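Local coordinates for protein ubiquitin-conjugating enzyme E2, putative (Trypanosoma cruzi, PDB 4DS2) that probably accepts activated ubiquitin or a related modifier as a thioester and passes it on to target proteins, as in other E2 conjugating enzymes, at residues F77-V88 / W114-V123; V56-Y64 / L128-K136. All blocks are in the same frame, centred on the assembly; numbering follows the deposited sequence.

Contact 1: F77-V88 / W114-V123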
loop_
_atom_site.group_PDB
_atom_site.type_symbol
_atom_site.label_atom_id
_atom_site.label_comp_id
_atom_site.label_asym_id
_atom_site.label_seq_id
_atom_site.Cartn_x
_atom_site.Cartn_y
_atom_site.Cartn_z
ATOM N N PHE A 77 -9.982 4.605 7.259
ATOM C CA PHE A 77 -9.758 5.707 8.168
ATOM C C PHE A 77 -10.550 5.555 9.460
ATOM O O PHE A 77 -11.449 4.698 9.557
ATOM C CB PHE A 77 -10.178 7.007 7.526
ATOM C CG PHE A 77 -9.302 7.430 6.396
ATOM C CD1 PHE A 77 -9.444 6.846 5.142
ATOM C CD2 PHE A 77 -8.365 8.420 6.568
ATOM C CE1 PHE A 77 -8.659 7.258 4.072
ATOM C CE2 PHE A 77 -7.561 8.835 5.511
ATOM C CZ PHE A 77 -7.727 8.271 4.254
ATOM N N SER A 78 -10.206 6.393 10.442
ATOM C CA SER A 78 -10.988 6.547 11.660
ATOM C C SER A 78 -11.473 7.983 11.839
ATOM O O SER A 78 -11.120 8.907 11.093
ATOM C CB SER A 78 -10.200 6.113 12.897
ATOM O OG SER A 78 -9.345 7.160 13.321
ATOM N N ASP A 79 -12.316 8.146 12.847
ATOM C CA ASP A 79 -12.886 9.445 13.171
ATOM C C ASP A 79 -11.820 10.391 13.652
ATOM O O ASP A 79 -12.038 11.589 13.629
ATOM C CB ASP A 79 -13.959 9.338 14.255
ATOM C CG ASP A 79 -15.068 8.400 13.863
ATOM O OD1 ASP A 79 -14.866 7.164 14.005
ATOM O OD2 ASP A 79 -16.124 8.892 13.391
ATOM N N ASP A 80 -10.673 9.856 14.061
ATOM C CA ASP A 80 -9.565 10.664 14.571
ATOM C C ASP A 80 -8.469 11.096 13.537
ATOM O O ASP A 80 -7.515 11.795 13.892
ATOM C CB ASP A 80 -8.935 9.919 15.746
ATOM C CG ASP A 80 -8.293 10.842 16.749
ATOM O OD1 ASP A 80 -8.553 12.053 16.665
ATOM O OD2 ASP A 80 -7.526 10.359 17.616
ATOM N N TYR A 81 -8.604 10.723 12.278
ATOM C CA TYR A 81 -7.708 11.260 11.262
ATOM C C TYR A 81 -7.749 12.805 11.310
ATOM O O TYR A 81 -8.840 13.374 11.341
ATOM C CB TYR A 81 -8.105 10.735 9.873
ATOM C CG TYR A 81 -7.133 11.051 8.777
ATOM C CD1 TYR A 81 -6.049 10.255 8.558
ATOM C CD2 TYR A 81 -7.310 12.174 7.972
ATOM C CE1 TYR A 81 -5.143 10.563 7.562
ATOM C CE2 TYR A 81 -6.414 12.490 6.966
ATOM C CZ TYR A 81 -5.330 11.674 6.759
ATOM O OH TYR A 81 -4.403 11.932 5.760
ATOM N N PRO A 82 -6.570 13.482 11.262
ATOM C CA PRO A 82 -5.207 13.009 10.901
ATOM C C PRO A 82 -4.290 12.573 12.049
ATOM O O PRO A 82 -3.190 12.107 11.805
ATOM C CB PRO A 82 -4.598 14.250 10.231
ATOM C CG PRO A 82 -5.268 15.411 10.923
ATOM C CD PRO A 82 -6.557 14.934 11.532
ATOM N N HIS A 83 -4.743 12.709 13.283
ATOM C CA HIS A 83 -3.993 12.241 14.464
ATOM C C HIS A 83 -3.501 10.837 14.322
ATOM O O HIS A 83 -2.316 10.614 14.491
ATOM C CB HIS A 83 -4.825 12.438 15.709
ATOM C CG HIS A 83 -5.387 13.841 15.807
ATOM N ND1 HIS A 83 -4.609 14.908 16.094
ATOM C CD2 HIS A 83 -6.668 14.347 15.557
ATOM C CE1 HIS A 83 -5.363 16.035 16.097
ATOM N NE2 HIS A 83 -6.621 15.694 15.775
ATOM N N GLU A 84 -4.353 9.887 13.913
ATOM C CA GLU A 84 -3.839 8.561 13.461
ATOM C C GLU A 84 -4.075 8.349 11.989
ATOM O O GLU A 84 -5.168 8.610 11.498
ATOM C CB GLU A 84 -4.443 7.335 14.169
ATOM C CG GLU A 84 -4.190 7.305 15.655
ATOM C CD GLU A 84 -5.122 8.265 16.337
ATOM O OE1 GLU A 84 -6.307 8.150 15.954
ATOM O OE2 GLU A 84 -4.692 9.125 17.180
ATOM N N PRO A 85 -3.070 7.780 11.306
ATOM C CA PRO A 85 -3.183 7.544 9.903
ATOM C C PRO A 85 -4.069 6.339 9.616
ATOM O O PRO A 85 -4.382 5.581 10.520
ATOM C CB PRO A 85 -1.732 7.273 9.489
ATOM C CG PRO A 85 -1.081 6.691 10.678
ATOM C CD PRO A 85 -1.854 7.141 11.873
ATOM N N PRO A 86 -4.469 6.171 8.359
ATOM C CA PRO A 86 -5.314 5.051 7.964
ATOM C C PRO A 86 -4.549 3.762 7.887
ATOM O O PRO A 86 -3.341 3.762 7.824
ATOM C CB PRO A 86 -5.703 5.410 6.537
ATOM C CG PRO A 86 -4.533 6.186 6.058
ATOM C CD PRO A 86 -4.158 7.041 7.221
ATOM N N THR A 87 -5.277 2.675 7.808
ATOM C CA THR A 87 -4.721 1.355 7.676
ATOM C C THR A 87 -4.790 1.023 6.206
ATOM O O THR A 87 -5.811 1.236 5.552
ATOM C CB THR A 87 -5.540 0.355 8.526
ATOM O OG1 THR A 87 -5.167 0.526 9.887
ATOM C CG2 THR A 87 -5.300 -1.104 8.136
ATOM N N VAL A 88 -3.688 0.531 5.668
ATOM C CA VAL A 88 -3.706 -0.082 4.331
ATOM C C VAL A 88 -3.787 -1.617 4.468
ATOM O O VAL A 88 -3.231 -2.199 5.427
ATOM C CB VAL A 88 -2.503 0.390 3.501
ATOM C CG1 VAL A 88 -2.525 -0.141 2.066
ATOM C CG2 VAL A 88 -2.485 1.925 3.483
ATOM N N TRP A 114 4.731 8.630 11.035
ATOM C CA TRP A 114 3.559 9.488 10.826
ATOM C C TRP A 114 3.693 10.763 11.594
ATOM O O TRP A 114 4.126 10.756 12.732
ATOM C CB TRP A 114 2.283 8.742 11.225
ATOM C CG TRP A 114 1.033 9.561 11.032
ATOM C CD1 TRP A 114 0.237 10.108 12.019
ATOM C CD2 TRP A 114 0.437 10.002 9.773
ATOM N NE1 TRP A 114 -0.792 10.807 11.477
ATOM C CE2 TRP A 114 -0.726 10.803 10.136
ATOM C CE3 TRP A 114 0.735 9.816 8.431
ATOM C CZ2 TRP A 114 -1.551 11.376 9.189
ATOM C CZ3 TRP A 114 -0.106 10.408 7.474
ATOM C CH2 TRP A 114 -1.215 11.165 7.853
ATOM N N THR A 115 3.376 11.867 10.944
ATOM C CA THR A 115 3.108 13.146 11.577
ATOM C C THR A 115 1.803 13.643 10.952
ATOM O O THR A 115 1.570 13.413 9.774
ATOM C CB THR A 115 4.231 14.154 11.277
ATOM O OG1 THR A 115 4.375 14.325 9.854
ATOM C CG2 THR A 115 5.570 13.700 11.906
ATOM N N PRO A 116 0.931 14.303 11.729
ATOM C CA PRO A 116 -0.450 14.679 11.277
ATOM C C PRO A 116 -0.500 15.691 10.069
ATOM O O PRO A 116 -1.505 15.867 9.410
ATOM C CB PRO A 116 -1.067 15.291 12.541
ATOM C CG PRO A 116 0.097 15.720 13.385
ATOM C CD PRO A 116 1.211 14.751 13.103
ATOM N N ASP A 117 0.606 16.368 9.883
ATOM C CA ASP A 117 1.042 17.152 8.743
ATOM C C ASP A 117 0.834 16.439 7.347
ATOM O O ASP A 117 0.441 17.054 6.336
ATOM C CB ASP A 117 2.556 17.376 9.112
ATOM C CG ASP A 117 3.234 18.368 8.274
ATOM O OD1 ASP A 117 2.787 18.602 7.143
ATOM O OD2 ASP A 117 4.245 18.917 8.725
ATOM N N GLN A 118 1.121 15.138 7.317
ATOM C CA GLN A 118 1.202 14.369 6.072
ATOM C C GLN A 118 -0.157 13.940 5.536
ATOM O O GLN A 118 -1.142 13.959 6.275
ATOM C CB GLN A 118 2.057 13.123 6.279
ATOM C CG GLN A 118 3.539 13.401 6.454
ATOM C CD GLN A 118 4.326 12.161 6.894
ATOM O OE1 GLN A 118 4.666 12.036 8.053
ATOM N NE2 GLN A 118 4.624 11.262 5.969
ATOM N N HIS A 119 -0.170 13.527 4.261
ATOM C CA HIS A 119 -1.385 13.277 3.509
ATOM C C HIS A 119 -1.598 11.808 3.236
ATOM O O HIS A 119 -0.647 11.041 3.167
ATOM C CB HIS A 119 -1.325 14.037 2.190
ATOM C CG HIS A 119 -1.430 15.539 2.336
ATOM N ND1 HIS A 119 -0.551 16.270 3.041
ATOM C CD2 HIS A 119 -2.376 16.443 1.838
ATOM C CE1 HIS A 119 -0.896 17.574 2.991
ATOM N NE2 HIS A 119 -2.017 17.681 2.257
ATOM N N ALA A 120 -2.858 11.396 3.104
ATOM C CA ALA A 120 -3.221 10.019 2.736
ATOM C C ALA A 120 -2.410 9.497 1.573
ATOM O O ALA A 120 -1.994 8.373 1.603
ATOM C CB ALA A 120 -4.704 9.923 2.370
ATOM N N SER A 121 -2.228 10.318 0.545
ATOM C CA SER A 121 -1.289 10.048 -0.557
ATOM C C SER A 121 0.082 9.555 -0.123
ATOM O O SER A 121 0.621 8.609 -0.697
ATOM C CB SER A 121 -1.052 11.340 -1.323
ATOM O OG SER A 121 -2.293 11.928 -1.638
ATOM N N ASP A 122 0.668 10.258 0.851
ATOM C CA ASP A 122 2.027 9.958 1.367
ATOM C C ASP A 122 2.059 8.582 2.027
ATOM O O ASP A 122 2.956 7.800 1.795
ATOM C CB ASP A 122 2.486 11.074 2.317
ATOM C CG ASP A 122 2.543 12.470 1.616
ATOM O OD1 ASP A 122 2.689 12.517 0.376
ATOM O OD2 ASP A 122 2.417 13.529 2.285
ATOM N N VAL A 123 1.015 8.266 2.777
ATOM C CA VAL A 123 0.850 6.963 3.393
ATOM C C VAL A 123 0.737 5.849 2.352
ATOM O O VAL A 123 1.240 4.727 2.538
ATOM C CB VAL A 123 -0.454 6.924 4.229
ATOM C CG1 VAL A 123 -0.682 5.522 4.779
ATOM C CG2 VAL A 123 -0.451 8.001 5.314
#

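Contact 2: V56-Y64 / L128-K136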
loop_
_atom_site.group_PDB
_atom_site.type_symbol
_atom_site.label_atom_id
_atom_site.label_comp_id
_atom_site.label_asym_id
_atom_site.label_seq_id
_atom_site.Cartn_x
_atom_site.Cartn_y
_atom_site.Cartn_z
ATOM N N VAL A 56 -4.180 -0.664 -8.326
ATOM C CA VAL A 56 -2.773 -0.249 -8.403
ATOM C C VAL A 56 -2.028 -1.193 -9.317
ATOM O O VAL A 56 -2.387 -2.370 -9.426
ATOM C CB VAL A 56 -2.114 -0.258 -6.998
ATOM C CG1 VAL A 56 -0.628 0.020 -7.088
ATOM C CG2 VAL A 56 -2.786 0.749 -6.059
ATOM N N LYS A 57 -0.994 -0.673 -9.977
ATOM C CA LYS A 57 0.054 -1.521 -10.592
ATOM C C LYS A 57 1.314 -1.359 -9.777
ATOM O O LYS A 57 1.662 -0.247 -9.403
ATOM C CB LYS A 57 0.332 -1.103 -12.032
ATOM C CG LYS A 57 -0.879 -1.224 -12.959
ATOM C CD LYS A 57 -1.250 -2.674 -13.234
ATOM C CE LYS A 57 -2.690 -2.789 -13.705
ATOM N NZ LYS A 57 -2.886 -2.227 -15.065
ATOM N N ALA A 58 1.992 -2.463 -9.485
ATOM C CA ALA A 58 3.370 -2.374 -8.987
ATOM C C ALA A 58 4.304 -1.857 -10.100
ATOM O O ALA A 58 3.933 -1.879 -11.288
ATOM C CB ALA A 58 3.839 -3.712 -8.462
ATOM N N PRO A 59 5.516 -1.379 -9.724
ATOM C CA PRO A 59 6.522 -0.929 -10.700
ATOM C C PRO A 59 6.925 -2.047 -11.679
ATOM O O PRO A 59 7.047 -3.202 -11.259
ATOM C CB PRO A 59 7.731 -0.585 -9.812
ATOM C CG PRO A 59 7.200 -0.414 -8.439
ATOM C CD PRO A 59 6.080 -1.399 -8.360
ATOM N N ALA A 60 7.150 -1.700 -12.956
ATOM C CA ALA A 60 7.706 -2.646 -13.961
ATOM C C ALA A 60 9.080 -3.172 -13.490
ATOM O O ALA A 60 9.441 -4.336 -13.712
ATOM C CB ALA A 60 7.829 -1.970 -15.314
ATOM N N ASP A 61 9.833 -2.259 -12.868
ATOM C CA ASP A 61 10.995 -2.516 -11.971
ATOM C C ASP A 61 10.983 -3.802 -11.125
ATOM O O ASP A 61 12.014 -4.438 -10.995
ATOM C CB ASP A 61 11.060 -1.348 -10.961
ATOM C CG ASP A 61 12.443 -0.796 -10.763
ATOM O OD1 ASP A 61 13.041 -0.280 -11.748
ATOM O OD2 ASP A 61 12.891 -0.822 -9.591
ATOM N N SER A 62 9.849 -4.150 -10.509
ATOM C CA SER A 62 9.857 -5.156 -9.454
ATOM C C SER A 62 9.301 -6.537 -9.850
ATOM O O SER A 62 8.621 -6.689 -10.861
ATOM C CB SER A 62 9.123 -4.619 -8.214
ATOM O OG SER A 62 7.717 -4.663 -8.360
ATOM N N VAL A 63 9.611 -7.521 -9.003
ATOM C CA VAL A 63 9.093 -8.895 -9.076
ATOM C C VAL A 63 7.581 -8.949 -9.233
ATOM O O VAL A 63 7.040 -9.828 -9.931
ATOM C CB VAL A 63 9.439 -9.683 -7.769
ATOM C CG1 VAL A 63 10.417 -10.818 -8.050
ATOM C CG2 VAL A 63 9.976 -8.779 -6.658
ATOM N N TYR A 64 6.935 -7.995 -8.557
ATOM C CA TYR A 64 5.464 -7.847 -8.422
ATOM C C TYR A 64 4.722 -7.148 -9.575
ATOM O O TYR A 64 3.497 -7.262 -9.685
ATOM C CB TYR A 64 5.167 -7.033 -7.156
ATOM C CG TYR A 64 5.624 -7.713 -5.876
ATOM C CD1 TYR A 64 4.855 -8.707 -5.284
ATOM C CD2 TYR A 64 6.827 -7.378 -5.277
ATOM C CE1 TYR A 64 5.270 -9.331 -4.127
ATOM C CE2 TYR A 64 7.247 -8.004 -4.121
ATOM C CZ TYR A 64 6.465 -8.979 -3.551
ATOM O OH TYR A 64 6.854 -9.603 -2.390
ATOM N N LEU A 128 3.238 1.172 -0.750
ATOM C CA LEU A 128 3.411 0.524 -2.055
ATOM C C LEU A 128 4.884 0.334 -2.356
ATOM O O LEU A 128 5.305 -0.733 -2.792
ATOM C CB LEU A 128 2.770 1.345 -3.154
ATOM C CG LEU A 128 1.242 1.480 -3.089
ATOM C CD1 LEU A 128 0.789 2.628 -3.993
ATOM C CD2 LEU A 128 0.576 0.164 -3.444
ATOM N N ASP A 129 5.658 1.376 -2.094
ATOM C CA ASP A 129 7.087 1.342 -2.283
ATOM C C ASP A 129 7.773 0.350 -1.334
ATOM O O ASP A 129 8.711 -0.380 -1.706
ATOM C CB ASP A 129 7.666 2.740 -2.058
ATOM C CG ASP A 129 9.174 2.719 -1.920
ATOM O OD1 ASP A 129 9.870 2.287 -2.894
ATOM O OD2 ASP A 129 9.657 3.122 -0.835
ATOM N N ARG A 130 7.344 0.370 -0.096
ATOM C CA ARG A 130 7.941 -0.489 0.911
ATOM C C ARG A 130 7.770 -1.954 0.545
ATOM O O ARG A 130 8.696 -2.733 0.619
ATOM C CB ARG A 130 7.336 -0.166 2.283
ATOM C CG ARG A 130 7.719 -1.095 3.391
ATOM C CD ARG A 130 9.194 -1.130 3.623
ATOM N NE ARG A 130 9.470 -2.027 4.732
ATOM C CZ ARG A 130 10.681 -2.480 5.051
ATOM N NH1 ARG A 130 11.746 -2.124 4.335
ATOM N NH2 ARG A 130 10.830 -3.291 6.096
ATOM N N VAL A 131 6.561 -2.316 0.140
ATOM C CA VAL A 131 6.231 -3.714 -0.120
ATOM C C VAL A 131 6.693 -4.224 -1.496
ATOM O O VAL A 131 7.258 -5.328 -1.616
ATOM C CB VAL A 131 4.738 -3.911 0.068
ATOM C CG1 VAL A 131 4.310 -5.317 -0.371
ATOM C CG2 VAL A 131 4.420 -3.655 1.543
ATOM N N PHE A 132 6.478 -3.410 -2.527
ATOM C CA PHE A 132 6.821 -3.802 -3.890
ATOM C C PHE A 132 8.303 -3.602 -4.241
ATOM O O PHE A 132 8.843 -4.287 -5.135
ATOM C CB PHE A 132 5.952 -2.998 -4.874
ATOM C CG PHE A 132 4.499 -3.399 -4.903
ATOM C CD1 PHE A 132 4.086 -4.703 -4.581
ATOM C CD2 PHE A 132 3.543 -2.489 -5.323
ATOM C CE1 PHE A 132 2.767 -5.070 -4.649
ATOM C CE2 PHE A 132 2.213 -2.859 -5.405
ATOM C CZ PHE A 132 1.829 -4.154 -5.069
ATOM N N SER A 133 8.935 -2.630 -3.568
ATOM C CA SER A 133 10.265 -2.151 -3.944
ATOM C C SER A 133 11.331 -2.192 -2.868
ATOM O O SER A 133 12.468 -2.473 -3.193
ATOM C CB SER A 133 10.166 -0.763 -4.541
ATOM O OG SER A 133 9.775 -0.903 -5.889
ATOM N N GLN A 134 11.001 -1.934 -1.605
ATOM C CA GLN A 134 12.038 -1.916 -0.588
ATOM C C GLN A 134 11.919 -3.089 0.356
ATOM O O GLN A 134 12.352 -3.013 1.492
ATOM C CB GLN A 134 12.029 -0.609 0.208
ATOM C CG GLN A 134 12.068 0.680 -0.625
ATOM C CD GLN A 134 13.328 0.867 -1.500
ATOM O OE1 GLN A 134 14.351 0.195 -1.318
ATOM N NE2 GLN A 134 13.261 1.829 -2.435
ATOM N N TYR A 135 11.394 -4.196 -0.114
ATOM C CA TYR A 135 11.141 -5.326 0.773
ATOM C C TYR A 135 12.389 -6.030 1.290
ATOM O O TYR A 135 12.355 -6.564 2.430
ATOM C CB TYR A 135 10.228 -6.368 0.112
ATOM C CG TYR A 135 10.709 -6.835 -1.240
ATOM C CD1 TYR A 135 10.409 -6.095 -2.393
ATOM C CD2 TYR A 135 11.466 -7.988 -1.369
ATOM C CE1 TYR A 135 10.850 -6.496 -3.634
ATOM C CE2 TYR A 135 11.911 -8.410 -2.619
ATOM C CZ TYR A 135 11.591 -7.665 -3.754
ATOM O OH TYR A 135 12.002 -8.073 -5.005
ATOM N N LYS A 136 13.468 -6.051 0.481
ATOM C CA LYS A 136 14.744 -6.751 0.841
ATOM C C LYS A 136 15.370 -6.277 2.141
ATOM O O LYS A 136 16.037 -7.067 2.801
ATOM C CB LYS A 136 15.801 -6.655 -0.277
ATOM C CG LYS A 136 15.473 -7.456 -1.533
ATOM C CD LYS A 136 16.698 -7.728 -2.405
ATOM C CE LYS A 136 16.317 -8.106 -3.848
ATOM N NZ LYS A 136 15.963 -7.016 -4.820
HETATM O O HOH W 1 11.707 -5.839 -6.838
HETATM O O HOH W 2 7.188 -7.954 -0.232
#

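Contact 1: F77-V88 / W114-V123
A cis peptide bond precedes Pro82, and the carbonyl of this proline receives the indole N-H of Trp114 almost head-on. NE1 of Trp114 lies 2.7 Å from O of Pro82, with a C=O...N angle of 173°. The oxygen sits in the indole plane, but the N-H points somewhat past it, giving 141° at the hydrogen. O of His83, 3.4 Å from NE1 of Trp114, is a second and weak acceptor at the same edge.

With its edge used for polar contact, the indole gives one face to Pro85. CB of Pro85 stands 3.6 Å from the centroid of the six-membered ring of Trp114 in a CH-pi contact, while CG and CD run out over the five-membered ring. Pro116 N, from the tryptophan's own segment, covers part of the opposite face. The extended first torsion of Trp114, with CG anti to the backbone N (chi1 -180°), carries the ring across to Pro85.

The sequence Tyr-Pro-His-Glu-Pro-Pro fits the Tyr-Pro-x-x-Pro-Pro signature of ubiquitin-conjugating enzymes, set in the connection between the third and fourth strands of the sheet. Its tyrosine, Tyr81, is held between Phe77 on one ring face and Pro82 on the other, and CE1 of Tyr81 touches CH2 of Trp114 at 4.0 Å. Asp16 of helix 11-27 binds both the hydroxyl of Tyr81 and the backbone N of Ala120, linking the loop to the first turn of helix 120-132. At the N-cap, the backbone N of His119 bonds to OD2 of Asp122 from above the carboxylate plane. Deeper in, CB of Ala120 meets the edge of the Phe77 ring, 3.9 Å from CZ, and CG1 of Val123 points at CG of Pro86, 4.1 Å away.

Contact 2: V56-Y64 / L128-K136
Ala58 presses its methyl group onto one face of the Phe132 ring, with CB of Ala58 3.5 Å from the ring centroid in a CH-pi contact. This is the tightly packed half of the contact, and Phe132, in the last turn of helix 120-132, is its hub. CG of Phe132 is anti to the carbonyl carbon (chi1 -72°), a torsion that sends the ring from the helix under the chain leaving strand 51-57. There CG1 of Val56 comes to the ring edge and also touches CD2 of Leu128 at 3.8 Å. Pro59 crosses Phe132 at about a right angle, its CD 3.8 Å from CB of the phenylalanine. Tyr64 closes in obliquely, CG of Tyr64 3.6 Å from CD1 of Phe132.

Tyr64 is the middle member of an aromatic cluster, with Phe132 on one hand and Tyr135 on the other. Its edge, at CE2, points to the face of Tyr135 in a T-shaped arrangement, the planes at 88° and CE2 of Tyr64 3.9 Å from CE1 of Tyr135. A water donates to OH of Tyr64 and to O of Val131, a bridge among buried groups; the same hydroxyl is hydrogen-bonded to O of Tyr95. The looser side lies at partly exposed Ser62 and Val63, where another water links the Tyr135 hydroxyl to the backbone N of Val63, the latter bond being weak. In the turn whose outer residues, Ala60 and Asp61, are exposed, N of Ser62 bonds to O of Pro59 at 3.1 Å.

In the ubiquitin-conjugating fold this joins the sheet to the end of the helix that lies against it. Tyr71 and Leu73 of strand 70-76 back the apolar side, the former meeting the Phe132 ring, whereas Phe158 of helix 155-162 packs on both Tyr64 and Tyr135.

Overall arrangement
From the N terminus, helix 11-27 leads into the antiparallel sheet, and the end of its second strand and the loop after it supply 56-64, the first half of contact 2. Strand 70-76 and the proline-rich loop follow, giving 77-88, which contact 1 closes at 114-123 just before and within the start of helix 120-132. That helix ends within 128-136, where contact 2 closes, so contact 1 is nested inside the larger loop. Their centres are 22 Å apart, on opposite sides of the chain's centre. One helix is thus tied at its beginning to the connection into strand 87-90, and at its end to the exit of strand 51-57.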